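Local coordinates for choline binding protein PCPA (Streptococcus pneumoniae, PDB 4CP6) that is a choline-binding pneumococcal vaccine antigen whose leucine-rich repeats probably present a surface for recognition or adhesion, at residues E129-R134 / I144-S149; E176-E181 / L192-S197. All coordinates share one frame; numbering follows the deposited sequence. Where two conformers were deposited one is given.

Contact 1: residues E129-R134 / I144-S149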
ATOM      1  N   GLU A 129       8.710  -6.478 -20.751  1.00 12.52           N
ATOM      2  CA  GLU A 129       7.397  -5.842 -20.865  1.00 12.63           C
ATOM      3  C   GLU A 129       6.588  -5.950 -19.570  1.00 13.88           C
ATOM      4  O   GLU A 129       5.800  -5.026 -19.279  1.00 12.38           O
ATOM      5  CB  GLU A 129       6.634  -6.501 -22.027  1.00 15.10           C
ATOM      6  CG  GLU A 129       5.241  -5.953 -22.298  1.00 22.85           C
ATOM      7  CD  GLU A 129       4.529  -6.671 -23.425  1.00 48.78           C
ATOM      8  OE1 GLU A 129       4.931  -6.480 -24.595  1.00 43.85           O
ATOM      9  OE2 GLU A 129       3.599  -7.456 -23.134  1.00 48.17           O
ATOM     10  N   LYS A 130       6.726  -7.076 -18.840  1.00 11.94           N
ATOM     11  CA  LYS A 130       5.897  -7.300 -17.653  1.00 11.31           C
ATOM     12  C   LYS A 130       6.734  -7.851 -16.506  1.00 12.86           C
ATOM     13  O   LYS A 130       7.515  -8.782 -16.717  1.00 12.33           O
ATOM     14  CB  LYS A 130       4.786  -8.355 -17.949  1.00 13.29           C
ATOM     15  CG  LYS A 130       3.755  -7.978 -19.021  1.00 18.54           C
ATOM     16  CD  LYS A 130       2.692  -9.099 -19.185  1.00 18.97           C
ATOM     17  CE  LYS A 130       1.643  -8.734 -20.221  1.00 24.20           C
ATOM     18  NZ  LYS A 130       0.608  -9.816 -20.348  1.00 26.42           N
ATOM     19  N   ILE A 131       6.549  -7.290 -15.310  1.00 10.59           N
ATOM     20  CA  ILE A 131       7.076  -7.814 -14.063  1.00  9.99           C
ATOM     21  C   ILE A 131       5.799  -8.266 -13.345  1.00 10.97           C
ATOM     22  O   ILE A 131       4.969  -7.422 -12.973  1.00 11.47           O
ATOM     23  CB  ILE A 131       7.848  -6.747 -13.244  1.00 11.29           C
ATOM     24  CG1 ILE A 131       9.133  -6.324 -13.959  1.00 11.55           C
ATOM     25  CG2 ILE A 131       8.161  -7.289 -11.825  1.00 12.34           C
ATOM     26  CD1 ILE A 131       9.829  -5.109 -13.280  1.00 14.37           C
ATOM     27  N   GLU A 132       5.640  -9.580 -13.162  1.00  9.89           N
ATOM     28  CA  GLU A 132       4.433 -10.111 -12.559  1.00  9.83           C
ATOM     29  C   GLU A 132       4.457 -10.048 -11.038  1.00 11.24           C
ATOM     30  O   GLU A 132       5.422  -9.568 -10.432  1.00 11.59           O
ATOM     31  CB  GLU A 132       4.132 -11.514 -13.105  1.00 11.23           C
ATOM     32  CG  GLU A 132       3.549 -11.458 -14.523  1.00 11.71           C
ATOM     33  CD  GLU A 132       2.148 -10.865 -14.610  1.00 13.28           C
ATOM     34  OE1 GLU A 132       1.462 -10.804 -13.563  1.00 16.07           O
ATOM     35  OE2 GLU A 132       1.722 -10.527 -15.742  1.00 16.18           O
ATOM     36  N   ASP A 133       3.347 -10.478 -10.420  1.00 10.35           N
ATOM     37  CA  ASP A 133       3.121 -10.327  -9.006  1.00 10.11           C
ATOM     38  C   ASP A 133       4.257 -10.776  -8.142  1.00 10.62           C
ATOM     39  O   ASP A 133       4.814 -11.850  -8.362  1.00 10.52           O
ATOM     40  CB  ASP A 133       1.849 -11.059  -8.574  1.00 10.96           C
ATOM     41  CG  ASP A 133       0.589 -10.645  -9.313  1.00 13.74           C
ATOM     42  OD1 ASP A 133       0.637  -9.644 -10.082  1.00 16.51           O
ATOM     43  OD2 ASP A 133      -0.474 -11.195  -9.005  1.00 14.97           O
ATOM     44  N   ARG A 134       4.596  -9.959  -7.146  1.00  9.74           N
ATOM     45  CA  ARG A 134       5.595 -10.346  -6.137  1.00  9.54           C
ATOM     46  C   ARG A 134       6.940 -10.756  -6.726  1.00 11.22           C
ATOM     47  O   ARG A 134       7.683 -11.538  -6.101  1.00 11.73           O
ATOM     48  CB  ARG A 134       5.014 -11.434  -5.193  1.00 10.47           C
ATOM     49  CG  ARG A 134       3.855 -10.884  -4.383  1.00 11.47           C
ATOM     50  CD  ARG A 134       3.296 -11.875  -3.372  1.00 13.30           C
ATOM     51  NE  ARG A 134       2.268 -11.242  -2.528  1.00 18.31           N
ATOM     52  CZ  ARG A 134       2.537 -10.517  -1.433  1.00 28.56           C
ATOM     53  NH1 ARG A 134       3.798 -10.363  -1.015  1.00 22.08           N
ATOM     54  NH2 ARG A 134       1.547  -9.957  -0.738  1.00 29.53           N
ATOM     55  N   ILE A 144      17.491   0.007  -8.642  1.00 12.78           N
ATOM     56  CA  ILE A 144      17.079  -0.572  -9.911  1.00 11.32           C
ATOM     57  C   ILE A 144      16.572   0.533 -10.814  1.00 13.13           C
ATOM     58  O   ILE A 144      15.855   1.439 -10.358  1.00 12.74           O
ATOM     59  CB  ILE A 144      16.011  -1.715  -9.738  1.00 12.90           C
ATOM     60  CG1 ILE A 144      15.817  -2.549 -11.039  1.00 13.49           C
ATOM     61  CG2 ILE A 144      14.647  -1.145  -9.234  1.00 13.33           C
ATOM     62  CD1 ILE A 144      14.927  -3.810 -10.881  1.00 13.74           C
ATOM     63  N   GLU A 145      16.950   0.466 -12.088  1.00 11.94           N
ATOM     64  CA  GLU A 145      16.464   1.377 -13.109  1.00 12.17           C
ATOM     65  C   GLU A 145      15.685   0.510 -14.087  1.00 13.21           C
ATOM     66  O   GLU A 145      16.276  -0.353 -14.765  1.00 13.50           O
ATOM     67  CB  GLU A 145      17.617   2.073 -13.830  1.00 13.88           C
ATOM     68  CG  GLU A 145      17.118   3.036 -14.894  1.00 16.45           C
ATOM     69  CD  GLU A 145      18.159   3.928 -15.553  1.00 37.82           C
ATOM     70  OE1 GLU A 145      19.249   4.136 -14.969  1.00 42.78           O
ATOM     71  OE2 GLU A 145      17.843   4.491 -16.623  1.00 33.74           O
ATOM     72  N   LEU A 146      14.339   0.679 -14.126  1.00 11.87           N
ATOM     73  CA  LEU A 146      13.484  -0.156 -14.956  1.00 11.78           C
ATOM     74  C   LEU A 146      13.517   0.290 -16.390  1.00 13.07           C
ATOM     75  O   LEU A 146      13.522   1.505 -16.642  1.00 13.76           O
ATOM     76  CB  LEU A 146      12.068  -0.239 -14.371  1.00 11.91           C
ATOM     77  CG  LEU A 146      12.049  -0.931 -12.998  1.00 15.31           C
ATOM     78  CD1 LEU A 146      10.713  -0.769 -12.304  1.00 17.36           C
ATOM     79  CD2 LEU A 146      12.380  -2.423 -13.116  1.00 13.87           C
ATOM     80  N   PRO A 147      13.585  -0.639 -17.351  1.00 10.84           N
ATOM     81  CA  PRO A 147      13.790  -0.237 -18.755  1.00 10.86           C
ATOM     82  C   PRO A 147      12.559   0.387 -19.367  1.00 13.24           C
ATOM     83  O   PRO A 147      11.445   0.175 -18.886  1.00 11.85           O
ATOM     84  CB  PRO A 147      14.138  -1.554 -19.449  1.00 12.99           C
ATOM     85  CG  PRO A 147      13.438  -2.611 -18.618  1.00 14.57           C
ATOM     86  CD  PRO A 147      13.609  -2.107 -17.195  1.00 11.13           C
ATOM     87  N   ALA A 148      12.761   1.105 -20.474  1.00 13.21           N
ATOM     88  CA  ALA A 148      11.689   1.786 -21.176  1.00 12.54           C
ATOM     89  C   ALA A 148      10.597   0.862 -21.700  1.00 13.92           C
ATOM     90  O   ALA A 148       9.434   1.246 -21.792  1.00 14.08           O
ATOM     91  CB  ALA A 148      12.279   2.585 -22.337  1.00 14.07           C
ATOM     92  N   SER A 149      10.959  -0.396 -22.043  1.00 11.04           N
ATOM     93  CA  SER A 149      10.016  -1.361 -22.567  1.00 11.23           C
ATOM     94  C   SER A 149       8.970  -1.783 -21.529  1.00 12.72           C
ATOM     95  O   SER A 149       7.950  -2.313 -21.920  1.00 12.78           O
ATOM     96  CB  SER A 149      10.783  -2.610 -22.995  1.00 13.01           C
ATOM     97  OG  SER A 149      11.643  -3.062 -21.966  1.00 14.27           O
TER
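Ile131 reaches across the interior of the repeat coil to Leu146 with a single methyl group. Its CB is still 6.3 Å from Leu146 CD2. From there CG1 lies anti to the carbonyl carbon (chi1 -67°) and covers part of the gap. The second torsion is extended, at 172°, and carries CD1 straight onward until it lies 3.7 Å from Leu146 CD2, an apolar methyl-to-methyl contact. CG2, the other branch, is turned from the leucine and stays 6.6 Å from Leu146 CD2. Leu146 offers only one of its two methyls at this range, since its CD1 stands 4.5 Å from Ile131 CD1.

At the other end the approach is through backbone: Glu129 CA lies 3.7 Å from Ser149 O, while the CB of Glu129 points away from the 144-149 segment. Ser149 OG hydrogen-bonds the carbonyls of Leu128 and Ser126 in the loop ahead of strand 130-131. The strands themselves do not pair. Strand 130-131 lies between parallel neighbours 106-107 and 152-153, whereas strand 143-146 runs between 119-122 and 166-169, with Leu146 also packed on Ile153 and Phe169.

Contact 2: residues E176-E181 / L192-S197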
ATOM      1  N   GLU A 176       2.557   1.693 -18.015  1.00  9.91           N
ATOM      2  CA  GLU A 176       1.186   2.159 -18.072  1.00  9.69           C
ATOM      3  C   GLU A 176       0.378   1.816 -16.825  1.00 12.25           C
ATOM      4  O   GLU A 176      -0.605   2.517 -16.529  1.00 11.20           O
ATOM      5  CB  GLU A 176       0.545   1.588 -19.357  1.00 12.57           C
ATOM      6  CG  GLU A 176      -0.851   2.079 -19.675  1.00 16.46           C
ATOM      7  CD  GLU A 176      -1.982   1.294 -19.034  1.00 17.09           C
ATOM      8  OE1 GLU A 176      -1.741   0.164 -18.552  1.00 17.00           O
ATOM      9  OE2 GLU A 176      -3.106   1.845 -18.979  1.00 15.94           O
ATOM     10  N   LEU A 177       0.739   0.710 -16.164  1.00 10.57           N
ATOM     11  CA  LEU A 177      -0.039   0.236 -15.027  1.00 10.16           C
ATOM     12  C   LEU A 177       0.889  -0.232 -13.931  1.00 12.59           C
ATOM     13  O   LEU A 177       1.807  -1.025 -14.190  1.00 11.60           O
ATOM     14  CB  LEU A 177      -0.981  -0.884 -15.494  1.00 10.62           C
ATOM     15  CG  LEU A 177      -2.011  -1.385 -14.439  1.00 14.56           C
ATOM     16  CD1 LEU A 177      -3.148  -2.105 -15.127  1.00 17.29           C
ATOM     17  CD2 LEU A 177      -1.383  -2.354 -13.436  1.00 16.49           C
ATOM     18  N   ILE A 178       0.635   0.227 -12.701  1.00 11.18           N
ATOM     19  CA  ILE A 178       1.379  -0.213 -11.509  1.00  9.82           C
ATOM     20  C   ILE A 178       0.296  -0.743 -10.591  1.00 10.73           C
ATOM     21  O   ILE A 178      -0.595   0.012 -10.183  1.00 11.00           O
ATOM     22  CB  ILE A 178       2.203   0.887 -10.827  1.00 11.05           C
ATOM     23  CG1 ILE A 178       3.085   1.628 -11.841  1.00 11.52           C
ATOM     24  CG2 ILE A 178       3.026   0.252  -9.708  1.00 12.73           C
ATOM     25  CD1 ILE A 178       3.913   2.778 -11.216  1.00 12.77           C
ATOM     26  N   SER A 179       0.357  -2.038 -10.267  1.00  9.21           N
ATOM     27  CA  SER A 179      -0.681  -2.715  -9.518  0.50  8.07           C
ATOM     28  C   SER A 179      -0.659  -2.489  -7.992  1.00 10.20           C
ATOM     29  O   SER A 179       0.257  -1.896  -7.419  1.00 10.64           O
ATOM     30  CB  SER A 179      -0.622  -4.197  -9.855  0.50  9.71           C
ATOM     31  OG  SER A 179      -1.793  -4.874  -9.442  0.50  9.12           O
ATOM     32  N   HIS A 180      -1.700  -2.993  -7.354  1.00  9.87           N
ATOM     33  CA  HIS A 180      -1.974  -2.958  -5.922  1.00 10.03           C
ATOM     34  C   HIS A 180      -0.709  -3.251  -5.113  1.00 10.46           C
ATOM     35  O   HIS A 180      -0.024  -4.252  -5.343  1.00 10.17           O
ATOM     36  CB  HIS A 180      -3.036  -4.049  -5.647  1.00 11.15           C
ATOM     37  CG  HIS A 180      -3.544  -4.233  -4.243  1.00 16.03           C
ATOM     38  ND1 HIS A 180      -3.225  -5.359  -3.494  1.00 19.14           N
ATOM     39  CD2 HIS A 180      -4.454  -3.498  -3.563  1.00 17.95           C
ATOM     40  CE1 HIS A 180      -3.929  -5.249  -2.364  1.00 18.14           C
ATOM     41  NE2 HIS A 180      -4.694  -4.157  -2.370  1.00 19.04           N
ATOM     42  N   GLU A 181      -0.401  -2.384  -4.137  1.00  9.67           N
ATOM     43  CA  GLU A 181       0.689  -2.582  -3.173  1.00  9.57           C
ATOM     44  C   GLU A 181       2.051  -2.826  -3.796  1.00 10.69           C
ATOM     45  O   GLU A 181       2.936  -3.360  -3.112  1.00  9.82           O
ATOM     46  CB  GLU A 181       0.340  -3.717  -2.183  1.00 11.21           C
ATOM     47  CG  GLU A 181      -0.942  -3.392  -1.418  1.00 11.21           C
ATOM     48  CD  GLU A 181      -1.301  -4.259  -0.235  1.00 21.39           C
ATOM     49  OE1 GLU A 181      -0.402  -4.966   0.260  1.00 21.78           O
ATOM     50  OE2 GLU A 181      -2.431  -4.114   0.285  1.00 18.84           O
ATOM     51  N   LEU A 192      10.077   8.974  -5.589  1.00 13.41           N
ATOM     52  CA  LEU A 192       9.696   8.214  -6.766  1.00 14.41           C
ATOM     53  C   LEU A 192       9.120   9.209  -7.760  1.00 14.23           C
ATOM     54  O   LEU A 192       8.427  10.131  -7.337  1.00 13.33           O
ATOM     55  CB  LEU A 192       8.609   7.162  -6.364  1.00 16.44           C
ATOM     56  CG  LEU A 192       8.089   6.230  -7.444  1.00 20.89           C
ATOM     57  CD1 LEU A 192       9.168   5.229  -7.872  1.00 22.01           C
ATOM     58  CD2 LEU A 192       6.862   5.496  -6.971  1.00 24.64           C
ATOM     59  N   THR A 193       9.388   9.018  -9.068  1.00 13.21           N
ATOM     60  CA  THR A 193       8.777   9.821 -10.128  1.00 12.52           C
ATOM     61  C   THR A 193       8.001   8.911 -11.047  1.00 13.37           C
ATOM     62  O   THR A 193       8.597   8.040 -11.716  1.00 13.40           O
ATOM     63  CB  THR A 193       9.815  10.566 -10.938  1.00 13.21           C
ATOM     64  OG1 THR A 193      10.535  11.430 -10.061  1.00 15.39           O
ATOM     65  CG2 THR A 193       9.166  11.418 -12.049  1.00 16.22           C
ATOM     66  N   LEU A 194       6.680   9.144 -11.136  1.00 10.74           N
ATOM     67  CA  LEU A 194       5.850   8.360 -12.040  1.00 11.02           C
ATOM     68  C   LEU A 194       6.026   8.864 -13.479  1.00 12.83           C
ATOM     69  O   LEU A 194       5.799  10.046 -13.749  1.00 11.90           O
ATOM     70  CB  LEU A 194       4.352   8.418 -11.650  1.00 11.88           C
ATOM     71  CG  LEU A 194       3.993   7.885 -10.260  1.00 14.33           C
ATOM     72  CD1 LEU A 194       2.502   8.059  -9.992  1.00 16.26           C
ATOM     73  CD2 LEU A 194       4.369   6.405 -10.128  1.00 18.60           C
ATOM     74  N   PRO A 195       6.323   7.969 -14.422  1.00 10.62           N
ATOM     75  CA  PRO A 195       6.469   8.420 -15.816  1.00 10.38           C
ATOM     76  C   PRO A 195       5.172   9.005 -16.385  1.00 11.74           C
ATOM     77  O   PRO A 195       4.060   8.708 -15.912  1.00 10.28           O
ATOM     78  CB  PRO A 195       6.879   7.154 -16.572  1.00 12.40           C
ATOM     79  CG  PRO A 195       7.580   6.316 -15.533  1.00 14.62           C
ATOM     80  CD  PRO A 195       6.764   6.570 -14.253  1.00 10.68           C
ATOM     81  N   LYS A 196       5.321   9.806 -17.449  1.00 11.56           N
ATOM     82  CA  LYS A 196       4.205  10.427 -18.148  1.00 12.29           C
ATOM     83  C   LYS A 196       3.214   9.376 -18.687  1.00 12.47           C
ATOM     84  O   LYS A 196       2.019   9.656 -18.799  1.00 12.97           O
ATOM     85  CB  LYS A 196       4.780  11.273 -19.310  1.00 16.02           C
ATOM     86  CG  LYS A 196       3.775  11.901 -20.261  1.00 22.51           C
ATOM     87  CD  LYS A 196       4.473  12.615 -21.443  1.00 21.98           C
ATOM     88  CE  LYS A 196       3.454  13.172 -22.412  1.00 34.87           C
ATOM     89  NZ  LYS A 196       2.700  12.102 -23.122  1.00 55.31           N
ATOM     90  N   SER A 197       3.699   8.166 -18.997  1.00  9.86           N
ATOM     91  CA  SER A 197       2.857   7.124 -19.573  1.00  9.68           C
ATOM     92  C   SER A 197       1.893   6.410 -18.572  1.00 10.67           C
ATOM     93  O   SER A 197       1.012   5.663 -19.008  1.00 12.83           O
ATOM     94  CB  SER A 197       3.763   6.050 -20.182  1.00 13.34           C
ATOM     95  OG  SER A 197       4.776   5.687 -19.255  1.00 13.49           O
TER
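The carbonyl group of Ser197 meets the root of Glu176 with its oxygen. Ser197 O lies 3.6 Å from Glu176 CA, and Glu176 CB and CG each stand 4.1 Å from the same Ser197 O, so the oxygen rests against carbon. With CG anti to the backbone N (chi1 -174°) and a bend at the second torsion (chi2 -87°), the carboxylate of Glu176 is led away, and the aliphatic stem does the touching. Within segment 176-181, Glu181 CG lies over the centre of one face of the His180 ring, 3.6 Å above its plane.

Deeper in the coil the meeting is purely apolar. Ile178 CD1 and Leu194 CD2 stand 3.8 Å apart, the two side chains crossing at a slant rather than lying alongside. The CB of Leu194 does not point at the isoleucine; its CD2 branch closes the gap, while its CD1 remains 5.6 Å from Ile178 CD1. Both residues are buried, and both also pack on Leu201 of strand 200-201, which shares their apolar layer.

Ser197 OG bonds to the carbonyls of Leu175 and Ser173, tying the turn after strand 191-194 to the loop that leads into Glu176. The backbone of Glu176 in turn bonds to Glu151, just before strand 152-153, and to Lys199 and Thr200 at the start of strand 200-201.

Short strand 177-178 facing strand 191-194 across the interior of the solenoid, with an isoleucine and a leucine between them and a proline and serine just beyond strand 191-194, is consistent with the BspA-type leucine-rich repeat, whose solenoid is filled by such aliphatic residues.

In the fold
Contacts 1 and 2 are the same arrangement at two places along the solenoid, with centres 11 Å apart and nearest atoms about 5 Å apart, so they do not touch. Each has two buried aliphatic residues in the interior and a partly exposed glutamate and serine nearer the surface. Strands 130-131 and 177-178 belong to one sheet, separated by strand 152-153, which pairs with both. The opposing strands differ in setting: 143-146 is inside a five-stranded parallel sheet, whereas 191-194 pairs with 214-217 in a separate two-stranded one. Their chemistry is the same, apolar inside and backbone carbonyl against a glutamate CA outside; the glutamate stem sits slightly closer in contact 2.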